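Local coordinates for protein subdomain of Desmoplakin Carboxy-Terminal domain (DPCT) (Homo sapiens, PDB 1LM5) that is part of the carboxy-terminal region of desmoplakin, built of plakin repeats, and binds intermediate filaments, probably anchoring them at desmosomes, at residues 128-132 against 142-148; 44-50 against 83-87. One frame throughout, in Å; residues are numbered along the deposited sequence.

From the N terminus, helix 36-47 ends in the turn from Ala47 to Gly50, and after 32 residues, which include helix 63-68, helix 74-88 brings 83-87 back against the end of that helix and its turn: interaction 2 closes this longer loop near the centre of the chain. Helices 101-106 and 112-124 follow. Interaction 1 then closes a much shorter loop, in which strand 129-130, the hairpin with strand 135-136 and helix 139-145 fold together. The two loops come in series, neither enclosing nor crossing the other. They nevertheless touch in space: Val129 packs its CG1 on Phe87 CD1 (3.6 Å) and its CG2 on Cys48 O, joining the hairpin of 128-132 to the helix pair of interaction 2.

Interaction 1 (128-132 against 142-148); sequences LVDPE and AIRKGFI
Leu128 and Ile148 meet tip to tip at the tightly packed side, their CD1 atoms 3.9 Å apart, and Leu128 CD1 also rests on Ala142 CB. Leu119 and Leu156 of the flanking helices close round Leu128. Next to this apolar cluster lies the buried Phe147 ring, which turns its edge to strand 129-130: Asp130 OD1 is 3.6 Å from Phe147 CZ, near the ring plane, with carboxylate and ring 81° apart. Pro131 CD approaches the same CZ obliquely.

Toward solvent the contact thins to exposed Glu132 and partly exposed Lys145, which meet the buried carboxylate of Asp130. Lys145, bent at chi2 and chi3 (-79° and -71°), brings its ammonium to one carboxylate oxygen of Glu132, the side chains crossing at about a right angle; Lys145 NZ donates to Glu132 OE2 at 2.8 Å on the syn side. A long salt bridge of 3.8 Å runs from Lys145 NZ to Asp130 OD2. Asp130 OD1 meanwhile accepts from Glu132 N at 2.9 Å, an Asx turn that ties the carboxylate to the backbone beyond the strand. Asp130 OD2 and Glu132 OE2, both acceptors, are close together, so the lysine charge probably offsets their repulsion and links the strand end to the last turn of helix 139-145.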
# COMPACT_ATOMS: atom_id res chain seq x y z
N LEU B 128 7.68 -2.78 6.11
CA LEU B 128 6.85 -3.05 7.27
C LEU B 128 5.53 -2.32 7.16
O LEU B 128 5.45 -1.25 6.57
CB LEU B 128 7.56 -2.61 8.54
CG LEU B 128 8.88 -3.31 8.82
CD1 LEU B 128 9.33 -2.95 10.23
CD2 LEU B 128 8.71 -4.82 8.68
N VAL B 129 4.51 -2.93 7.75
CA VAL B 129 3.18 -2.37 7.74
C VAL B 129 2.93 -1.50 8.96
O VAL B 129 3.25 -1.89 10.08
CB VAL B 129 2.11 -3.48 7.73
CG1 VAL B 129 0.72 -2.88 7.86
CG2 VAL B 129 2.23 -4.29 6.45
N ASP B 130 2.37 -0.32 8.73
CA ASP B 130 2.00 0.54 9.84
C ASP B 130 0.50 0.31 9.99
O ASP B 130 -0.29 0.75 9.17
CB ASP B 130 2.26 2.01 9.51
CG ASP B 130 1.77 2.92 10.60
OD1 ASP B 130 1.20 2.41 11.59
OD2 ASP B 130 1.97 4.15 10.48
N PRO B 131 0.08 -0.41 11.05
CA PRO B 131 -1.33 -0.71 11.31
C PRO B 131 -2.18 0.56 11.39
O PRO B 131 -3.37 0.53 11.09
CB PRO B 131 -1.29 -1.43 12.65
CG PRO B 131 0.09 -2.00 12.71
CD PRO B 131 0.93 -0.90 12.15
N GLU B 132 -1.56 1.66 11.79
CA GLU B 132 -2.24 2.94 11.90
C GLU B 132 -2.94 3.34 10.60
O GLU B 132 -4.10 3.76 10.62
CB GLU B 132 -1.24 4.03 12.28
CG GLU B 132 -1.78 5.45 12.13
CD GLU B 132 -0.67 6.48 11.95
OE1 GLU B 132 -1.00 7.69 11.84
OE2 GLU B 132 0.52 6.09 11.92
N ALA B 142 9.77 3.25 9.83
CA ALA B 142 9.45 2.32 10.91
C ALA B 142 10.34 2.65 12.10
O ALA B 142 9.92 2.53 13.25
CB ALA B 142 9.68 0.90 10.46
N ILE B 143 11.57 3.07 11.83
CA ILE B 143 12.47 3.43 12.92
C ILE B 143 11.96 4.73 13.55
O ILE B 143 11.94 4.87 14.78
CB ILE B 143 13.91 3.62 12.40
CG1 ILE B 143 14.51 2.25 12.08
CG2 ILE B 143 14.76 4.37 13.42
CD1 ILE B 143 15.89 2.31 11.47
N ARG B 144 11.53 5.65 12.71
CA ARG B 144 10.99 6.93 13.15
C ARG B 144 9.80 6.70 14.07
O ARG B 144 9.65 7.37 15.09
CB ARG B 144 10.53 7.76 11.94
CG ARG B 144 9.60 8.92 12.31
CD ARG B 144 10.35 10.01 13.03
NE ARG B 144 9.48 11.08 13.52
CZ ARG B 144 8.81 11.04 14.67
NH1 ARG B 144 8.92 9.99 15.47
NH2 ARG B 144 8.06 12.06 15.03
N LYS B 145 8.97 5.74 13.70
CA LYS B 145 7.77 5.42 14.48
C LYS B 145 8.14 4.63 15.73
O LYS B 145 7.32 4.48 16.63
CB LYS B 145 6.80 4.59 13.63
CG LYS B 145 6.43 5.23 12.31
CD LYS B 145 5.39 6.32 12.45
CE LYS B 145 4.03 5.73 12.80
NZ LYS B 145 3.01 6.79 12.94
N GLY B 146 9.37 4.14 15.78
CA GLY B 146 9.81 3.37 16.93
C GLY B 146 9.39 1.91 16.89
O GLY B 146 9.43 1.23 17.91
N PHE B 147 8.97 1.44 15.72
CA PHE B 147 8.56 0.04 15.59
C PHE B 147 9.75 -0.85 15.85
O PHE B 147 9.66 -1.86 16.55
CB PHE B 147 8.09 -0.27 14.17
CG PHE B 147 6.76 0.32 13.81
CD1 PHE B 147 6.19 0.05 12.58
CD2 PHE B 147 6.08 1.15 14.70
CE1 PHE B 147 4.97 0.60 12.23
CE2 PHE B 147 4.86 1.69 14.37
CZ PHE B 147 4.30 1.42 13.13
N ILE B 148 10.87 -0.47 15.26
CA ILE B 148 12.11 -1.22 15.38
C ILE B 148 13.23 -0.22 15.56
O ILE B 148 13.10 0.94 15.16
CB ILE B 148 12.39 -2.01 14.08
CG1 ILE B 148 12.50 -1.03 12.91
CG2 ILE B 148 11.28 -3.00 13.82
CD1 ILE B 148 12.76 -1.69 11.56

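Interaction 2 (44-50 against 83-87); sequences EAQACTG and AQKAF
The last turn of helix 36-47 and its Schellman end lie against helix 74-88 with little between the backbones, Cys48 CA and Phe87 CA being 4.6 Å apart and Ala47 CA and Gln84 CA 4.7 Å. Small side chains permit this closeness. Ala83 CB sits against Glu44 CB at 3.6 Å and against Ala47 CB at 3.8 Å, while Ala86 CB meets Cys48 CB, also at 3.6 Å. Cys48 CB further touches the carbonyl of Ala83.

Past the alanines, the turn meets an aromatic ring. Phe87 has CG anti to its own N (chi1 -176°), which swings the ring over the turn from Ala47 to Gly50. Gly50 CA lies 3.4 Å from the Phe87 ring centroid and only 8° off the ring normal, a CH-pi contact directly over the face. Gly50 N covers the same face nearer CD1, whereas Cys48 O comes to the ring edge, 3.4 Å from Phe87 CD1. With positive phi, Gly50 is the C-prime residue of the Schellman motif, and its backbone lies directly on the aromatic face.

Helix 112-124 covers a further part of the contact. Phe121 packs on Glu44, Ala45 and Cys48, Arg117 forms a salt bridge with Glu44 OE1, and Gln122 NE2 donates to both Cys48 O and Ala86 O, clamping the two segments together. Strand 52-53 places Ile52 against Ala47 and Gln46, and Gln46 reaches on to the backbone of strand 11-16, so the junction joins three helices with the strands that follow and precede the first of them.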
# COMPACT_ATOMS: atom_id res chain seq x y z
N GLU B 44 0.57 -16.81 6.19
CA GLU B 44 0.81 -15.72 7.13
C GLU B 44 1.41 -14.56 6.37
O GLU B 44 1.04 -13.42 6.56
CB GLU B 44 1.77 -16.14 8.24
CG GLU B 44 1.20 -17.19 9.17
CD GLU B 44 2.22 -17.66 10.17
OE1 GLU B 44 3.43 -17.59 9.86
OE2 GLU B 44 1.81 -18.11 11.26
N ALA B 45 2.36 -14.88 5.49
CA ALA B 45 3.01 -13.85 4.71
C ALA B 45 1.97 -13.03 3.96
O ALA B 45 2.14 -11.83 3.76
CB ALA B 45 3.99 -14.48 3.73
N GLN B 46 0.88 -13.68 3.56
CA GLN B 46 -0.17 -12.98 2.84
C GLN B 46 -1.01 -12.20 3.83
O GLN B 46 -1.26 -11.02 3.64
CB GLN B 46 -1.04 -13.97 2.08
CG GLN B 46 -0.26 -14.82 1.11
CD GLN B 46 -1.16 -15.74 0.35
OE1 GLN B 46 -2.31 -15.93 0.74
NE2 GLN B 46 -0.66 -16.32 -0.73
N ALA B 47 -1.44 -12.88 4.88
CA ALA B 47 -2.28 -12.22 5.88
C ALA B 47 -1.62 -10.97 6.45
O ALA B 47 -2.26 -9.93 6.57
CB ALA B 47 -2.61 -13.20 7.01
N CYS B 48 -0.35 -11.06 6.82
CA CYS B 48 0.29 -9.90 7.42
C CYS B 48 0.67 -8.81 6.43
O CYS B 48 1.16 -7.76 6.82
CB CYS B 48 1.52 -10.31 8.22
SG CYS B 48 2.93 -10.72 7.22
N THR B 49 0.43 -9.05 5.14
CA THR B 49 0.73 -8.03 4.14
C THR B 49 -0.54 -7.49 3.49
O THR B 49 -0.49 -6.89 2.43
CB THR B 49 1.71 -8.55 3.03
OG1 THR B 49 1.21 -9.75 2.44
CG2 THR B 49 3.09 -8.80 3.64
N GLY B 50 -1.68 -7.72 4.13
CA GLY B 50 -2.92 -7.17 3.59
C GLY B 50 -4.05 -8.14 3.32
O GLY B 50 -5.20 -7.73 3.21
N ALA B 83 -1.17 -13.33 12.32
CA ALA B 83 -0.61 -12.78 11.08
C ALA B 83 -1.52 -11.68 10.54
O ALA B 83 -1.04 -10.65 10.05
CB ALA B 83 -0.45 -13.87 10.03
N GLN B 84 -2.82 -11.90 10.60
CA GLN B 84 -3.76 -10.89 10.11
C GLN B 84 -3.61 -9.67 11.01
O GLN B 84 -3.62 -8.54 10.55
CB GLN B 84 -5.20 -11.39 10.14
CG GLN B 84 -6.18 -10.40 9.53
CD GLN B 84 -7.55 -11.00 9.25
OE1 GLN B 84 -8.26 -11.42 10.18
NE2 GLN B 84 -7.93 -11.05 7.98
N LYS B 85 -3.46 -9.91 12.31
CA LYS B 85 -3.30 -8.82 13.26
C LYS B 85 -2.02 -8.05 12.95
O LYS B 85 -1.95 -6.85 13.20
CB LYS B 85 -3.25 -9.34 14.69
CG LYS B 85 -4.61 -9.64 15.29
CD LYS B 85 -4.47 -10.15 16.72
CE LYS B 85 -5.81 -10.53 17.31
NZ LYS B 85 -6.74 -9.36 17.35
N ALA B 86 -1.02 -8.74 12.41
CA ALA B 86 0.24 -8.09 12.07
C ALA B 86 -0.01 -7.03 11.02
O ALA B 86 0.79 -6.13 10.82
CB ALA B 86 1.24 -9.11 11.56
N PHE B 87 -1.14 -7.15 10.33
CA PHE B 87 -1.47 -6.15 9.33
C PHE B 87 -2.48 -5.14 9.85
O PHE B 87 -2.26 -3.93 9.78
CB PHE B 87 -2.05 -6.80 8.08
CG PHE B 87 -2.30 -5.82 6.99
CD1 PHE B 87 -1.27 -5.40 6.17
CD2 PHE B 87 -3.57 -5.27 6.82
CE1 PHE B 87 -1.49 -4.44 5.18
CE2 PHE B 87 -3.79 -4.31 5.84
CZ PHE B 87 -2.75 -3.89 5.02